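Local coordinates for protein digeranylgeranylglycerophospholipid reductase (Sulfolobus acidocaldarius, PDB 4OPC) that uses FAD to hydrogenate the geranylgeranyl chains of archaeal glycerophospholipids, turning unsaturated archaeols into the saturated archaeols of the membrane, at residues 156-159 and 160-163; 272-275 and 276-279; 138-141 and 142-145; 127-131 and 132-136. All blocks are in the same frame, centred on the assembly; numbering follows the deposited sequence. Where two conformers were deposited one is given.

Contact 1 (156-159 and 160-163); sequences EATG and YSRS. With FDA (dihydroflavine-adenine dinucleotide), chain B.
Between Thr-158 and Arg-162 the backbone doubles back, bringing their CA atoms to 5.4 Å with the two halves directed 135° apart, and Arg-162 N closes the turn on Gly-159 O at 3.1 Å. Inside the turn, Thr-158 OG1 takes up the amide hydrogen of Ser-163 while donating a hydrogen bond to Glu-156 OE1, 2.8 Å away. With chi1 at 63° the hydroxyl sits between the backbone N and the carbonyl carbon, within range of both partners. The amide of Thr-158 reaches OE1 from the same face of the carboxylate, and Ser-290 adds an outside bond to that oxygen; OE2 is held by the amides of Phe-164 and Arg-165. A valine here would probably leave the Ser-163 amide with no more than its weak bond to Ser-161 OG and take one of the donors from Glu-156 OE1. Ser-161 OG approaches Thr-158 O from above the carbonyl plane at 2.8 Å. Ser-163 OG donates to adenine N7A of the dihydroflavin cofactor, also at 2.8 Å, and Gly-159 CA packs 3.6 Å from the bridging oxygen O3P; a CB there would run into phosphate oxygen O1A. Following strand 153-156, this Ala-Thr-Gly turn is consistent with the ATG motif of Rossmann-type flavoproteins, where the loop lines the adenine and diphosphate of FAD.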
# COMPACT_ATOMS: atom_id res chain seq x y z
N GLU A 156 -0.19 15.33 0.05
CA GLU A 156 0.36 14.75 -1.17
C GLU A 156 -0.10 13.30 -1.25
O GLU A 156 0.36 12.44 -0.50
CB GLU A 156 1.90 14.82 -1.12
CG GLU A 156 2.57 15.17 -2.45
CD GLU A 156 2.81 13.97 -3.37
OE1 GLU A 156 2.12 12.95 -3.21
OE2 GLU A 156 3.65 14.08 -4.28
N ALA A 157 -1.04 13.05 -2.15
CA ALA A 157 -1.69 11.76 -2.28
C ALA A 157 -1.63 11.32 -3.74
O ALA A 157 -2.60 10.78 -4.29
CB ALA A 157 -3.13 11.85 -1.79
N THR A 158 -0.48 11.54 -4.38
CA THR A 158 -0.34 11.35 -5.82
C THR A 158 -0.02 9.92 -6.24
O THR A 158 0.25 9.65 -7.42
CB THR A 158 0.75 12.29 -6.40
OG1 THR A 158 2.01 11.94 -5.83
CG2 THR A 158 0.43 13.76 -6.14
N GLY A 159 -0.07 8.99 -5.30
CA GLY A 159 0.28 7.60 -5.59
C GLY A 159 1.75 7.41 -5.91
O GLY A 159 2.59 8.24 -5.54
N TYR A 160 2.07 6.33 -6.61
CA TYR A 160 3.45 6.01 -6.92
C TYR A 160 4.14 7.13 -7.72
O TYR A 160 5.36 7.28 -7.67
CB TYR A 160 3.54 4.68 -7.66
CG TYR A 160 4.94 4.28 -8.06
CD1 TYR A 160 5.76 3.57 -7.19
CD2 TYR A 160 5.44 4.63 -9.30
CE1 TYR A 160 7.06 3.21 -7.57
CE2 TYR A 160 6.71 4.30 -9.68
CZ TYR A 160 7.52 3.59 -8.82
OH TYR A 160 8.80 3.26 -9.23
N SER A 161 3.36 7.90 -8.47
CA SER A 161 3.94 9.00 -9.23
C SER A 161 4.77 9.95 -8.37
O SER A 161 5.78 10.47 -8.84
CB SER A 161 2.87 9.79 -9.99
OG SER A 161 2.17 10.70 -9.15
N ARG A 162 4.34 10.17 -7.13
CA ARG A 162 5.03 11.11 -6.22
C ARG A 162 5.30 12.41 -6.94
O ARG A 162 6.37 13.00 -6.82
CB ARG A 162 6.33 10.50 -5.69
CG ARG A 162 6.07 9.26 -4.87
CD ARG A 162 7.32 8.44 -4.73
NE ARG A 162 7.54 7.59 -5.90
CZ ARG A 162 8.73 7.21 -6.35
NH1 ARG A 162 9.84 7.65 -5.77
NH2 ARG A 162 8.80 6.41 -7.40
N SER A 163 4.32 12.87 -7.71
CA SER A 163 4.56 13.88 -8.72
C SER A 163 4.63 15.31 -8.21
O SER A 163 4.95 16.23 -8.98
CB SER A 163 3.48 13.77 -9.79
OG SER A 163 2.21 14.05 -9.22
PA FDA B . -3.60 6.06 -6.43
O1A FDA B . -2.52 5.82 -7.42
O2A FDA B . -4.78 5.11 -6.44
O5B FDA B . -4.17 7.53 -6.63
C5B FDA B . -3.28 8.62 -6.91
C4B FDA B . -4.09 9.69 -7.61
O4B FDA B . -3.29 10.88 -7.74
C3B FDA B . -4.56 9.32 -9.02
O3B FDA B . -5.99 9.37 -9.10
C2B FDA B . -3.83 10.33 -9.92
O2B FDA B . -4.61 10.72 -11.04
C1B FDA B . -3.60 11.49 -8.97
N9A FDA B . -2.49 12.38 -9.27
C8A FDA B . -1.16 12.05 -9.38
N7A FDA B . -0.36 13.07 -9.57
C5A FDA B . -1.22 14.16 -9.59
C6A FDA B . -0.99 15.54 -9.70
N6A FDA B . 0.22 16.09 -9.78
N1A FDA B . -2.07 16.36 -9.62
C2A FDA B . -3.28 15.82 -9.51
N3A FDA B . -3.61 14.53 -9.35
C4A FDA B . -2.53 13.75 -9.37
N1 FDA B . -4.12 -2.98 -2.59
C2 FDA B . -5.13 -3.58 -1.88
O2 FDA B . -5.50 -3.13 -0.80
N3 FDA B . -5.74 -4.66 -2.46
C4 FDA B . -5.38 -5.30 -3.62
O4 FDA B . -6.10 -6.18 -4.08
C4X FDA B . -4.29 -4.69 -4.28
N5 FDA B . -3.86 -5.21 -5.46
C5X FDA B . -3.04 -4.47 -6.29
C6 FDA B . -2.82 -4.87 -7.60
C7 FDA B . -2.08 -4.09 -8.48
C7M FDA B . -1.98 -4.50 -9.93
C8 FDA B . -1.49 -2.90 -8.02
C8M FDA B . -0.73 -2.00 -8.97
C9 FDA B . -1.69 -2.51 -6.70
C9A FDA B . -2.47 -3.27 -5.83
N10 FDA B . -2.73 -2.88 -4.50
C10 FDA B . -3.72 -3.53 -3.79
C1' FDA B . -2.21 -1.61 -3.95
C2' FDA B . -3.27 -0.50 -4.02
O2' FDA B . -3.91 -0.50 -5.30
C3' FDA B . -2.64 0.87 -3.79
O3' FDA B . -1.80 0.79 -2.65
C4' FDA B . -3.63 2.02 -3.53
O4' FDA B . -4.68 2.03 -4.49
C5' FDA B . -2.93 3.35 -3.51
O5' FDA B . -3.89 4.42 -3.37
P FDA B . -3.42 5.93 -3.49
O1P FDA B . -4.62 6.76 -3.28
O2P FDA B . -2.20 6.21 -2.62
O3P FDA B . -2.88 6.07 -4.99

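Contact 2 (272-275 and 276-279); sequences TRRP and LYTM
Leu-276 leads the second segment, its CA 4.1 Å from Arg-273 NH1, while its backbone is tied to Gly-291. Arg-273 is held by two carbonyls of its own segment: NE donates to Arg-274 O at 2.8 Å, with that oxygen in the guanidinium plane, and NH1 donates to Pro-275 O from above the carbonyl plane. Next comes Tyr-277, whose OH receives both NE (2.9 Å) and NH2 (3.3 Å) of Arg-274, a side-on grip on a single oxygen. The ring and guanidinium planes are 59° apart, and the hydroxyl lies near the guanidinium plane. The strongest polar partner of that OH is Asp-442 of helix 434-452, to which it is also hydrogen-bonded. The loop carrying these bonds links strand 261-271, outermost in the large eight-stranded sheet, to strand 280-281 at the rim of the Rossmann-type sheet. Above Arg-274, the Arg-273 guanidinium is stacked face to face, the CZ of each 3.9 Å over the centre of the other; Glu-176 and Asp-349, which salt-bridge Arg-273 and Arg-274 respectively, probably offset the like charges. At the far end, Met-279 bends at chi3 (82°), and its SD meets Pro-275 CB at 4.1 Å, with Met-333 and Tyr-337 of helix 332-357 also touching the thioether chain.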
# COMPACT_ATOMS: atom_id res chain seq x y z
N THR A 272 6.79 -1.65 -1.82
CA THR A 272 6.74 -2.78 -0.89
C THR A 272 7.76 -2.61 0.22
O THR A 272 8.62 -3.46 0.41
CB THR A 272 7.04 -4.11 -1.62
OG1 THR A 272 8.36 -4.06 -2.18
CG2 THR A 272 6.03 -4.39 -2.73
N ARG A 273 7.67 -1.53 0.97
CA ARG A 273 8.67 -1.22 2.00
C ARG A 273 8.04 -0.47 3.17
O ARG A 273 6.85 -0.13 3.14
CB ARG A 273 9.80 -0.38 1.41
CG ARG A 273 9.34 0.85 0.65
CD ARG A 273 10.45 1.91 0.61
NE ARG A 273 10.49 2.67 1.86
CZ ARG A 273 11.31 3.69 2.08
NH1 ARG A 273 11.23 4.39 3.22
NH2 ARG A 273 12.22 4.03 1.17
N ARG A 274 8.86 -0.24 4.20
CA ARG A 274 8.50 0.65 5.30
C ARG A 274 8.04 2.01 4.75
O ARG A 274 8.39 2.38 3.62
CB ARG A 274 9.72 0.83 6.20
CG ARG A 274 10.88 1.51 5.49
CD ARG A 274 12.24 1.01 6.00
NE ARG A 274 13.31 1.67 5.26
CZ ARG A 274 13.73 1.31 4.05
NH1 ARG A 274 13.18 0.29 3.42
NH2 ARG A 274 14.71 1.99 3.46
N PRO A 275 7.26 2.77 5.52
CA PRO A 275 6.79 4.05 4.97
C PRO A 275 7.92 5.07 4.82
O PRO A 275 9.05 4.85 5.25
CB PRO A 275 5.77 4.54 6.00
CG PRO A 275 6.07 3.78 7.26
CD PRO A 275 6.72 2.49 6.86
N LEU A 276 7.61 6.20 4.18
CA LEU A 276 8.53 7.33 4.17
C LEU A 276 9.00 7.59 5.59
O LEU A 276 8.19 7.60 6.51
CB LEU A 276 7.79 8.59 3.72
CG LEU A 276 7.74 9.10 2.28
CD1 LEU A 276 7.23 10.54 2.30
CD2 LEU A 276 9.07 9.00 1.56
N TYR A 277 10.31 7.79 5.77
CA TYR A 277 10.85 7.98 7.11
C TYR A 277 10.14 9.10 7.88
O TYR A 277 9.88 8.95 9.07
CB TYR A 277 12.36 8.23 7.06
CG TYR A 277 13.16 6.97 6.85
CD1 TYR A 277 12.97 5.87 7.67
CD2 TYR A 277 14.09 6.88 5.83
CE1 TYR A 277 13.72 4.71 7.49
CE2 TYR A 277 14.84 5.72 5.65
CZ TYR A 277 14.63 4.65 6.47
OH TYR A 277 15.37 3.49 6.31
N THR A 278 9.84 10.19 7.19
CA THR A 278 8.82 11.12 7.68
C THR A 278 7.77 11.36 6.62
O THR A 278 8.08 11.56 5.44
CB THR A 278 9.39 12.46 8.19
OG1 THR A 278 8.29 13.28 8.60
CG2 THR A 278 10.17 13.19 7.10
N MET A 279 6.51 11.33 7.05
CA MET A 279 5.37 11.61 6.19
C MET A 279 4.89 13.04 6.41
O MET A 279 3.85 13.44 5.87
CB MET A 279 4.24 10.60 6.46
CG MET A 279 4.68 9.17 6.13
SD MET A 279 3.58 7.90 6.80
CE MET A 279 2.29 7.88 5.57

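Contact 3 (138-141 and 142-145); sequences LFNR and RTNE
Asn-140 turns CG anti to its amide nitrogen (chi1 -177°), which carries OD1 over to the amides of Arg-142 and Thr-143. The result is an Asx turn at the tip of the beta hairpin formed by strands 132-140 and 145-150, with a G1 beta bulge in which Asn-144 and Glu-145 both face Asn-140. Evidence for the pairing comes from two backbone bonds: Asn-140 N to Glu-145 O at 2.8 Å and Glu-145 N to Asn-140 O at 3.1 Å. Positive phi at Asn-144 (56°) fits the bulge. The two donors on OD1 arrive differently: Arg-142 N (2.9 Å) lies in the plane of the amide carbonyl, whereas Thr-143 N (3.1 Å) stands well above it. A leucine at Asn-140 would probably leave both turn amides without their acceptor and the loop less firmly set. Phe-139 and Asn-144 run side by side, pointing the same way, with Asn-144 OD1 at the edge of the Phe-139 ring, 3.5 Å from its CZ. Arg-142 reaches outward to a salt bridge with Asp-119. Across the turn, Thr-143 crosses Asn-140 at about a right angle, and its OG1 donates to the anti lone pair of Glu-145 OE2 at 2.8 Å.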
# COMPACT_ATOMS: atom_id res chain seq x y z
N LEU A 138 -1.68 25.01 -10.20
CA LEU A 138 -2.54 23.99 -10.77
C LEU A 138 -2.87 24.31 -12.21
O LEU A 138 -3.04 25.47 -12.56
CB LEU A 138 -3.87 23.94 -10.02
CG LEU A 138 -3.83 23.81 -8.49
CD1 LEU A 138 -5.25 23.83 -7.98
CD2 LEU A 138 -3.12 22.53 -8.07
N PHE A 139 -2.99 23.27 -13.03
CA PHE A 139 -3.54 23.44 -14.36
C PHE A 139 -4.84 22.66 -14.47
O PHE A 139 -4.84 21.43 -14.43
CB PHE A 139 -2.55 23.01 -15.44
CG PHE A 139 -3.02 23.31 -16.83
CD1 PHE A 139 -3.69 24.49 -17.09
CD2 PHE A 139 -2.82 22.42 -17.85
CE1 PHE A 139 -4.14 24.78 -18.36
CE2 PHE A 139 -3.27 22.70 -19.12
CZ PHE A 139 -3.93 23.88 -19.37
N ASN A 140 -5.94 23.41 -14.56
CA ASN A 140 -7.27 22.84 -14.67
C ASN A 140 -7.61 22.70 -16.15
O ASN A 140 -7.81 23.70 -16.83
CB ASN A 140 -8.26 23.78 -13.97
CG ASN A 140 -9.68 23.25 -13.95
OD1 ASN A 140 -10.12 22.52 -14.83
ND2 ASN A 140 -10.43 23.64 -12.92
N ARG A 141 -7.66 21.47 -16.63
CA ARG A 141 -7.92 21.20 -18.04
C ARG A 141 -9.40 21.17 -18.42
O ARG A 141 -9.75 21.03 -19.59
CB ARG A 141 -7.22 19.91 -18.50
CG ARG A 141 -5.74 20.09 -18.75
CD ARG A 141 -5.13 18.82 -19.30
NE ARG A 141 -3.76 19.06 -19.77
CZ ARG A 141 -2.69 19.07 -18.98
NH1 ARG A 141 -2.82 18.87 -17.68
NH2 ARG A 141 -1.49 19.28 -19.50
N ARG A 142 -10.27 21.27 -17.42
CA ARG A 142 -11.70 21.49 -17.68
C ARG A 142 -11.95 22.94 -18.09
O ARG A 142 -12.61 23.19 -19.08
CB ARG A 142 -12.57 21.20 -16.45
CG ARG A 142 -12.66 19.74 -16.05
CD ARG A 142 -13.09 18.85 -17.20
NE ARG A 142 -13.53 17.54 -16.70
CZ ARG A 142 -13.99 16.57 -17.48
NH1 ARG A 142 -14.02 16.73 -18.80
NH2 ARG A 142 -14.40 15.43 -16.95
N THR A 143 -11.42 23.87 -17.31
CA THR A 143 -11.62 25.29 -17.56
C THR A 143 -10.48 25.89 -18.36
O THR A 143 -10.55 27.07 -18.74
CB THR A 143 -11.75 26.06 -16.24
OG1 THR A 143 -10.53 25.95 -15.51
CG2 THR A 143 -12.88 25.50 -15.39
N ASN A 144 -9.45 25.10 -18.62
CA ASN A 144 -8.26 25.58 -19.34
C ASN A 144 -7.62 26.80 -18.66
O ASN A 144 -7.35 27.81 -19.31
CB ASN A 144 -8.60 25.88 -20.80
CG ASN A 144 -7.37 26.09 -21.65
OD1 ASN A 144 -6.31 25.51 -21.38
ND2 ASN A 144 -7.49 26.92 -22.67
N GLU A 145 -7.40 26.69 -17.36
CA GLU A 145 -6.85 27.77 -16.55
C GLU A 145 -5.69 27.27 -15.72
O GLU A 145 -5.74 26.17 -15.16
CB GLU A 145 -7.87 28.27 -15.53
CG GLU A 145 -9.09 28.98 -16.01
CD GLU A 145 -9.97 29.35 -14.82
OE1 GLU A 145 -10.04 30.55 -14.49
OE2 GLU A 145 -10.56 28.44 -14.21

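Contact 4 (127-131 and 132-136); sequences IFEDG and YVKGA
The Tyr-132 ring has Asp-130 O at its edge and in its plane, 3.5 Å from CD1, while the Phe-128 ring is met at a slant by Tyr-132 O, 3.3 Å from CD1. That same Phe-128 CD1 touches Val-133 CG2 at 4.1 Å, so the two side chains pack together on one side of the strand pair. A third flat group, the Glu-129 carboxylate, is approached by Lys-134 from above its plane: NZ makes a salt bridge to OE2 at 2.8 Å. The lysine chain is extended beyond CG and crosses Glu-129 at about a right angle, laying its CD against the carboxylate carbon. A water accepts from NZ and donates to Asp-130 OD2, linking the lysine to a second acidic residue that is itself too far for a salt bridge. Farther along, Ile-127 CD1 lies 3.5 Å from Ala-136 N, over the chain at Gly-135, where a CB would be jammed against the preceding carbonyl oxygen. Glu-129 N donates to Tyr-132 O at 3.0 Å, and Tyr-132 N returns a bond to Glu-129 O at 2.9 Å. Positive phi at Asp-130 (49°) and Gly-131 (83°) completes the type I' turn of a tight two-residue beta hairpin joining strands 121-129 and 132-140.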
# COMPACT_ATOMS: atom_id res chain seq x y z
N ILE A 127 4.33 25.53 -4.50
CA ILE A 127 4.73 26.85 -4.03
C ILE A 127 5.56 26.56 -2.79
O ILE A 127 5.07 25.95 -1.84
CB ILE A 127 3.53 27.73 -3.66
CG1 ILE A 127 2.59 27.89 -4.86
CG2 ILE A 127 4.00 29.10 -3.16
CD1 ILE A 127 1.28 28.51 -4.50
N PHE A 128 6.83 26.95 -2.82
CA PHE A 128 7.73 26.65 -1.72
C PHE A 128 8.49 27.91 -1.37
O PHE A 128 9.22 28.46 -2.20
CB PHE A 128 8.71 25.54 -2.10
CG PHE A 128 9.57 25.08 -0.97
CD1 PHE A 128 9.06 24.24 0.01
CD2 PHE A 128 10.89 25.48 -0.88
CE1 PHE A 128 9.85 23.82 1.07
CE2 PHE A 128 11.69 25.05 0.18
CZ PHE A 128 11.16 24.22 1.15
N GLU A 129 8.31 28.40 -0.15
CA GLU A 129 8.90 29.67 0.24
C GLU A 129 9.25 29.65 1.71
O GLU A 129 8.51 29.11 2.54
CB GLU A 129 7.95 30.82 -0.14
CG GLU A 129 7.39 31.64 1.00
CD GLU A 129 6.21 32.49 0.55
OE1 GLU A 129 5.72 32.29 -0.59
OE2 GLU A 129 5.76 33.35 1.34
N ASP A 130 10.41 30.21 2.03
CA ASP A 130 10.90 30.26 3.41
C ASP A 130 10.83 28.90 4.11
O ASP A 130 10.48 28.80 5.29
CB ASP A 130 10.14 31.32 4.21
CG ASP A 130 10.33 32.71 3.65
OD1 ASP A 130 11.41 32.98 3.09
OD2 ASP A 130 9.41 33.54 3.78
N GLY A 131 11.15 27.84 3.37
CA GLY A 131 11.23 26.50 3.94
C GLY A 131 9.91 25.77 4.06
O GLY A 131 9.88 24.65 4.57
N TYR A 132 8.82 26.38 3.61
CA TYR A 132 7.50 25.79 3.74
C TYR A 132 6.85 25.53 2.41
O TYR A 132 6.94 26.34 1.48
CB TYR A 132 6.56 26.74 4.49
CG TYR A 132 6.62 26.65 5.99
CD1 TYR A 132 7.74 27.09 6.68
CD2 TYR A 132 5.55 26.13 6.71
CE1 TYR A 132 7.79 27.01 8.06
CE2 TYR A 132 5.60 26.05 8.09
CZ TYR A 132 6.72 26.50 8.76
OH TYR A 132 6.78 26.44 10.14
N VAL A 133 6.16 24.41 2.31
CA VAL A 133 5.19 24.24 1.23
C VAL A 133 4.01 25.16 1.55
O VAL A 133 3.49 25.14 2.68
CB VAL A 133 4.70 22.80 1.14
CG1 VAL A 133 3.55 22.69 0.13
CG2 VAL A 133 5.86 21.87 0.76
N LYS A 134 3.62 25.97 0.57
CA LYS A 134 2.56 26.96 0.80
C LYS A 134 1.39 26.81 -0.16
O LYS A 134 0.48 27.64 -0.15
CB LYS A 134 3.15 28.38 0.74
CG LYS A 134 4.15 28.65 1.86
CD LYS A 134 4.22 30.12 2.19
CE LYS A 134 5.10 30.37 3.41
NZ LYS A 134 5.22 31.84 3.68
N GLY A 135 1.41 25.77 -0.97
CA GLY A 135 0.34 25.52 -1.93
C GLY A 135 0.90 24.97 -3.23
O GLY A 135 1.94 24.30 -3.24
N ALA A 136 0.20 25.23 -4.33
CA ALA A 136 0.57 24.64 -5.61
C ALA A 136 0.09 25.49 -6.77
O ALA A 136 -0.90 26.21 -6.66
CB ALA A 136 -0.02 23.27 -5.74
O HOH W 1 7.18 32.82 5.22

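Overall arrangement
From the N terminus, contact 4 comes first and closes the hairpin between strands 121-129 and 132-140. Contact 3 follows at the other end of strand 132-140 and turns it into strand 145-150; the two centres are 21 Å apart in one four-stranded sheet. Next, contact 1 makes the first turn of the long loop that leaves strand 153-156 of the Rossmann-type sheet, beside the cofactor. Contact 2 comes last, in the connection from the eight-stranded sheet back to the edge strand 280-281 of that Rossmann-type sheet. All four run in series, none nested or crossed. Contacts 1 and 2 have centres 13 Å apart without touching, whereas contacts 2 and 3 are farthest separated, at 32 Å.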